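Hypothetic aldehyde deformylating oxygenase (Sulfolobus tokodaii, PDB 5V4T) is a ferritin-like iron protein with aldehyde deformylating oxygenase activity, probably acting as an oxidoreductase. Local coordinates at residues K17-I28 and D71-Y82. Residues are numbered along the deposited sequence; the frame is centred on the assembly and turned at random.
Sequences KYLSAHFYPASI and DPLTTVRLPPSY
Leu-78 CD1 lies over one face of the His-22 ring, 4.0 Å from its centroid, in a CH-pi contact, and the same methyl covers the centre of one face of the Tyr-82 ring. At its edge His-22 gives ND1-H to Tyr-18 O, four residues back, which would help set the imidazole's rotation, while CE1 sits over one face of the Tyr-18 ring, toward its rim. Arg-77 O lies at that tyrosine's edge. Tyr-82 OH donates to His-22 O (2.7 Å) from above the carbonyl plane. In this ferritin-like, all-helical fold the contact joins helix 10-23 and the chain after it to the loop leading into helix 80-93, with Pro-79 as N-cap residue. The side chain of Tyr-82 is about 12 Å from the bound iron(III) ion. Small Ala-21 lets Val-76 CG1 approach its CB to 3.6 Å. Long, flexible Lys-17 bends at chi3 (72°), and its NZ donates to Pro-72 O (2.9 Å), Thr-75 OG1 and, from above the carboxylate plane, Asp-71 OD1 (2.8 Å, a salt bridge); Trp-5 NE1 holds OD2. A methionine replacing Lys-17 would probably leave Asp-71 without its cationic mate and Pro-72 O without this donor. Ser-27 OG donates to Val-76 O (2.8 Å).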
loop_
_atom_site.group_PDB
_atom_site.type_symbol
_atom_site.label_atom_id
_atom_site.label_comp_id
_atom_site.label_asym_id
_atom_site.label_seq_id
_atom_site.Cartn_x
_atom_site.Cartn_y
_atom_site.Cartn_z
ATOM N N LYS A 17 13.398 4.909 0.758
ATOM C CA LYS A 17 13.508 3.680 0.045
ATOM C C LYS A 17 12.796 2.556 0.743
ATOM O O LYS A 17 12.223 1.686 0.092
ATOM C CB LYS A 17 14.984 3.280 -0.145
ATOM C CG LYS A 17 15.678 4.107 -1.194
ATOM C CD LYS A 17 17.125 3.620 -1.336
ATOM C CE LYS A 17 17.178 2.277 -2.033
ATOM N NZ LYS A 17 18.603 1.817 -2.176
ATOM N N TYR A 18 12.853 2.528 2.067
ATOM C CA TYR A 18 12.214 1.426 2.808
ATOM C C TYR A 18 10.702 1.416 2.618
ATOM O O TYR A 18 10.101 0.381 2.265
ATOM C CB TYR A 18 12.515 1.530 4.254
ATOM C CG TYR A 18 11.833 0.510 5.136
ATOM C CD1 TYR A 18 12.253 -0.829 5.137
ATOM C CD2 TYR A 18 10.721 0.844 5.899
ATOM C CE1 TYR A 18 11.642 -1.747 5.959
ATOM C CE2 TYR A 18 10.110 -0.095 6.737
ATOM C CZ TYR A 18 10.592 -1.407 6.726
ATOM O OH TYR A 18 9.983 -2.383 7.510
ATOM N N LEU A 19 10.149 2.606 2.726
ATOM C CA LEU A 19 8.707 2.750 2.519
ATOM C C LEU A 19 8.320 2.524 1.072
ATOM O O LEU A 19 7.316 1.910 0.778
ATOM C CB LEU A 19 8.196 4.101 3.008
ATOM C CG LEU A 19 8.189 4.232 4.510
ATOM C CD1 LEU A 19 7.988 5.695 4.839
ATOM C CD2 LEU A 19 7.137 3.327 5.172
ATOM N N SER A 20 9.098 3.033 0.121
ATOM C CA SER A 20 8.830 2.830 -1.280
ATOM C C SER A 20 8.821 1.340 -1.642
ATOM O O SER A 20 8.020 0.902 -2.478
ATOM C CB SER A 20 9.821 3.567 -2.170
ATOM O OG SER A 20 9.739 4.951 -1.924
ATOM N N ALA A 21 9.703 0.557 -1.006
ATOM C CA ALA A 21 9.740 -0.884 -1.297
ATOM C C ALA A 21 8.431 -1.588 -0.896
ATOM O O ALA A 21 8.111 -2.671 -1.449
ATOM C CB ALA A 21 10.887 -1.536 -0.529
ATOM N N HIS A 22 7.675 -1.028 0.022
ATOM C CA HIS A 22 6.331 -1.556 0.337
ATOM C C HIS A 22 5.366 -1.387 -0.824
ATOM O O HIS A 22 4.463 -2.191 -0.992
ATOM C CB HIS A 22 5.743 -0.936 1.611
ATOM C CG HIS A 22 6.472 -1.315 2.862
ATOM N ND1 HIS A 22 7.808 -1.015 3.086
ATOM C CD2 HIS A 22 6.015 -1.866 4.016
ATOM C CE1 HIS A 22 8.151 -1.447 4.289
ATOM N NE2 HIS A 22 7.073 -1.943 4.880
ATOM N N PHE A 23 5.569 -0.367 -1.626
ATOM C CA PHE A 23 4.789 -0.215 -2.864
ATOM C C PHE A 23 5.365 -0.934 -4.050
ATOM O O PHE A 23 4.648 -1.216 -5.028
ATOM C CB PHE A 23 4.672 1.273 -3.213
ATOM C CG PHE A 23 3.978 2.054 -2.148
ATOM C CD1 PHE A 23 4.648 2.538 -1.036
ATOM C CD2 PHE A 23 2.603 2.267 -2.210
ATOM C CE1 PHE A 23 4.001 3.222 -0.026
ATOM C CE2 PHE A 23 1.958 2.939 -1.182
ATOM C CZ PHE A 23 2.657 3.415 -0.085
ATOM N N TYR A 24 6.652 -1.206 -4.002
ATOM C CA TYR A 24 7.377 -1.854 -5.098
ATOM C C TYR A 24 8.464 -2.765 -4.509
ATOM O O TYR A 24 9.644 -2.394 -4.456
ATOM C CB TYR A 24 7.959 -0.766 -6.024
ATOM C CG TYR A 24 8.638 -1.346 -7.246
ATOM C CD1 TYR A 24 7.896 -2.045 -8.194
ATOM C CD2 TYR A 24 9.998 -1.237 -7.425
ATOM C CE1 TYR A 24 8.502 -2.607 -9.304
ATOM C CE2 TYR A 24 10.626 -1.817 -8.539
ATOM C CZ TYR A 24 9.869 -2.481 -9.466
ATOM O OH TYR A 24 10.455 -3.045 -10.585
ATOM N N PRO A 25 8.070 -3.971 -4.029
ATOM C CA PRO A 25 8.961 -4.825 -3.239
ATOM C C PRO A 25 9.970 -5.587 -4.097
ATOM O O PRO A 25 9.869 -6.819 -4.268
ATOM C CB PRO A 25 7.985 -5.769 -2.526
ATOM C CG PRO A 25 6.818 -5.882 -3.479
ATOM C CD PRO A 25 6.673 -4.471 -3.997
ATOM N N ALA A 26 10.887 -4.835 -4.681
ATOM C CA ALA A 26 11.770 -5.332 -5.700
ATOM C C ALA A 26 12.589 -6.522 -5.226
ATOM O O ALA A 26 12.826 -7.390 -6.028
ATOM C CB ALA A 26 12.707 -4.221 -6.183
ATOM N N SER A 27 13.002 -6.567 -3.956
ATOM C CA SER A 27 13.816 -7.680 -3.434
ATOM C C SER A 27 13.073 -9.022 -3.465
ATOM O O SER A 27 13.702 -10.085 -3.476
ATOM C CB SER A 27 14.270 -7.408 -1.999
ATOM O OG SER A 27 13.155 -7.405 -1.085
ATOM N N ILE A 28 11.751 -9.003 -3.460
ATOM C CA ILE A 28 11.005 -10.259 -3.399
ATOM C C ILE A 28 9.744 -10.365 -4.246
ATOM O O ILE A 28 8.932 -11.265 -4.013
ATOM C CB ILE A 28 10.623 -10.617 -1.961
ATOM C CG1 ILE A 28 9.866 -9.459 -1.315
ATOM C CG2 ILE A 28 11.851 -11.034 -1.155
ATOM C CD1 ILE A 28 9.131 -9.885 -0.071
ATOM N N ASP A 71 19.149 4.091 -7.650
ATOM C CA ASP A 71 19.304 3.777 -6.246
ATOM C C ASP A 71 18.304 2.660 -5.985
ATOM O O ASP A 71 17.308 2.835 -5.298
ATOM C CB ASP A 71 19.117 4.997 -5.379
ATOM C CG ASP A 71 19.623 4.825 -3.954
ATOM O OD1 ASP A 71 20.052 3.706 -3.560
ATOM O OD2 ASP A 71 19.614 5.827 -3.215
ATOM N N PRO A 72 18.589 1.461 -6.506
ATOM C CA PRO A 72 17.511 0.478 -6.561
ATOM C C PRO A 72 17.022 -0.081 -5.238
ATOM O O PRO A 72 17.716 -0.085 -4.228
ATOM C CB PRO A 72 18.078 -0.637 -7.468
ATOM C CG PRO A 72 19.252 -0.024 -8.178
ATOM C CD PRO A 72 19.772 1.062 -7.302
ATOM N N LEU A 73 15.757 -0.510 -5.254
ATOM C CA LEU A 73 15.068 -0.983 -4.090
ATOM C C LEU A 73 15.312 -2.461 -3.792
ATOM O O LEU A 73 14.764 -3.018 -2.855
ATOM C CB LEU A 73 13.548 -0.738 -4.247
ATOM C CG LEU A 73 13.105 0.738 -4.415
ATOM C CD1 LEU A 73 11.573 0.829 -4.463
ATOM C CD2 LEU A 73 13.627 1.614 -3.304
ATOM N N THR A 74 16.101 -3.092 -4.634
ATOM C CA THR A 74 16.500 -4.498 -4.396
ATOM C C THR A 74 17.313 -4.641 -3.117
ATOM O O THR A 74 17.361 -5.690 -2.535
ATOM C CB THR A 74 17.257 -5.005 -5.619
ATOM O OG1 THR A 74 18.229 -4.034 -6.024
ATOM C CG2 THR A 74 16.292 -5.211 -6.741
ATOM N N THR A 75 17.888 -3.554 -2.630
ATOM C CA THR A 75 18.628 -3.580 -1.363
ATOM C C THR A 75 17.694 -3.693 -0.132
ATOM O O THR A 75 18.161 -3.872 0.999
ATOM C CB THR A 75 19.546 -2.338 -1.197
ATOM O OG1 THR A 75 18.787 -1.164 -0.826
ATOM C CG2 THR A 75 20.334 -2.069 -2.472
ATOM N N VAL A 76 16.381 -3.579 -0.320
ATOM C CA VAL A 76 15.519 -3.450 0.820
ATOM C C VAL A 76 14.829 -4.739 1.154
ATOM O O VAL A 76 14.052 -5.217 0.338
ATOM C CB VAL A 76 14.383 -2.392 0.577
ATOM C CG1 VAL A 76 13.536 -2.215 1.813
ATOM C CG2 VAL A 76 14.976 -1.050 0.167
ATOM N N ARG A 77 14.993 -5.168 2.402
ATOM C CA ARG A 77 14.300 -6.350 2.931
ATOM C C ARG A 77 12.933 -5.922 3.490
ATOM O O ARG A 77 12.864 -5.054 4.350
ATOM C CB ARG A 77 15.128 -7.033 4.030
ATOM C CG ARG A 77 14.468 -8.222 4.717
ATOM C CD ARG A 77 15.472 -8.974 5.603
ATOM N NE ARG A 77 16.632 -9.433 4.819
ATOM C CZ ARG A 77 16.746 -10.616 4.205
ATOM N NH1 ARG A 77 15.784 -11.530 4.279
ATOM N NH2 ARG A 77 17.852 -10.892 3.515
ATOM N N LEU A 78 11.879 -6.569 3.009
ATOM C CA LEU A 78 10.520 -6.362 3.538
ATOM C C LEU A 78 10.314 -7.114 4.822
ATOM O O LEU A 78 10.813 -8.241 4.975
ATOM C CB LEU A 78 9.476 -6.785 2.520
ATOM C CG LEU A 78 9.176 -5.867 1.311
ATOM C CD1 LEU A 78 8.727 -4.478 1.781
ATOM C CD2 LEU A 78 10.336 -5.745 0.337
ATOM N N PRO A 79 9.533 -6.539 5.750
ATOM C CA PRO A 79 9.323 -7.254 6.991
ATOM C C PRO A 79 8.437 -8.519 6.895
ATOM O O PRO A 79 7.623 -8.687 5.960
ATOM C CB PRO A 79 8.724 -6.192 7.881
ATOM C CG PRO A 79 7.959 -5.316 6.952
ATOM C CD PRO A 79 8.830 -5.248 5.742
ATOM N N PRO A 80 8.555 -9.427 7.879
ATOM C CA PRO A 80 7.860 -10.695 7.783
ATOM C C PRO A 80 6.332 -10.569 7.680
ATOM O O PRO A 80 5.690 -11.346 6.983
ATOM C CB PRO A 80 8.218 -11.380 9.109
ATOM C CG PRO A 80 9.437 -10.715 9.566
ATOM C CD PRO A 80 9.347 -9.309 9.127
ATOM N N SER A 81 5.769 -9.613 8.402
ATOM C CA SER A 81 4.317 -9.395 8.375
ATOM C C SER A 81 3.847 -8.891 7.003
ATOM O O SER A 81 2.685 -9.143 6.600
ATOM C CB SER A 81 3.880 -8.435 9.492
ATOM O OG SER A 81 3.949 -9.082 10.796
ATOM N N TYR A 82 4.705 -8.173 6.292
ATOM C CA TYR A 82 4.359 -7.738 4.919
ATOM C C TYR A 82 4.312 -8.938 3.999
ATOM O O TYR A 82 3.441 -9.097 3.131
ATOM C CB TYR A 82 5.413 -6.731 4.447
ATOM C CG TYR A 82 5.258 -6.273 3.033
ATOM C CD1 TYR A 82 5.710 -7.027 1.966
ATOM C CD2 TYR A 82 4.626 -5.054 2.761
ATOM C CE1 TYR A 82 5.566 -6.569 0.680
ATOM C CE2 TYR A 82 4.476 -4.606 1.462
ATOM C CZ TYR A 82 4.927 -5.345 0.450
ATOM O OH TYR A 82 4.779 -4.861 -0.826
HETATM O O HOH W 1 12.532 -4.431 -2.074
HETATM O O HOH W 2 12.500 -8.838 1.223
#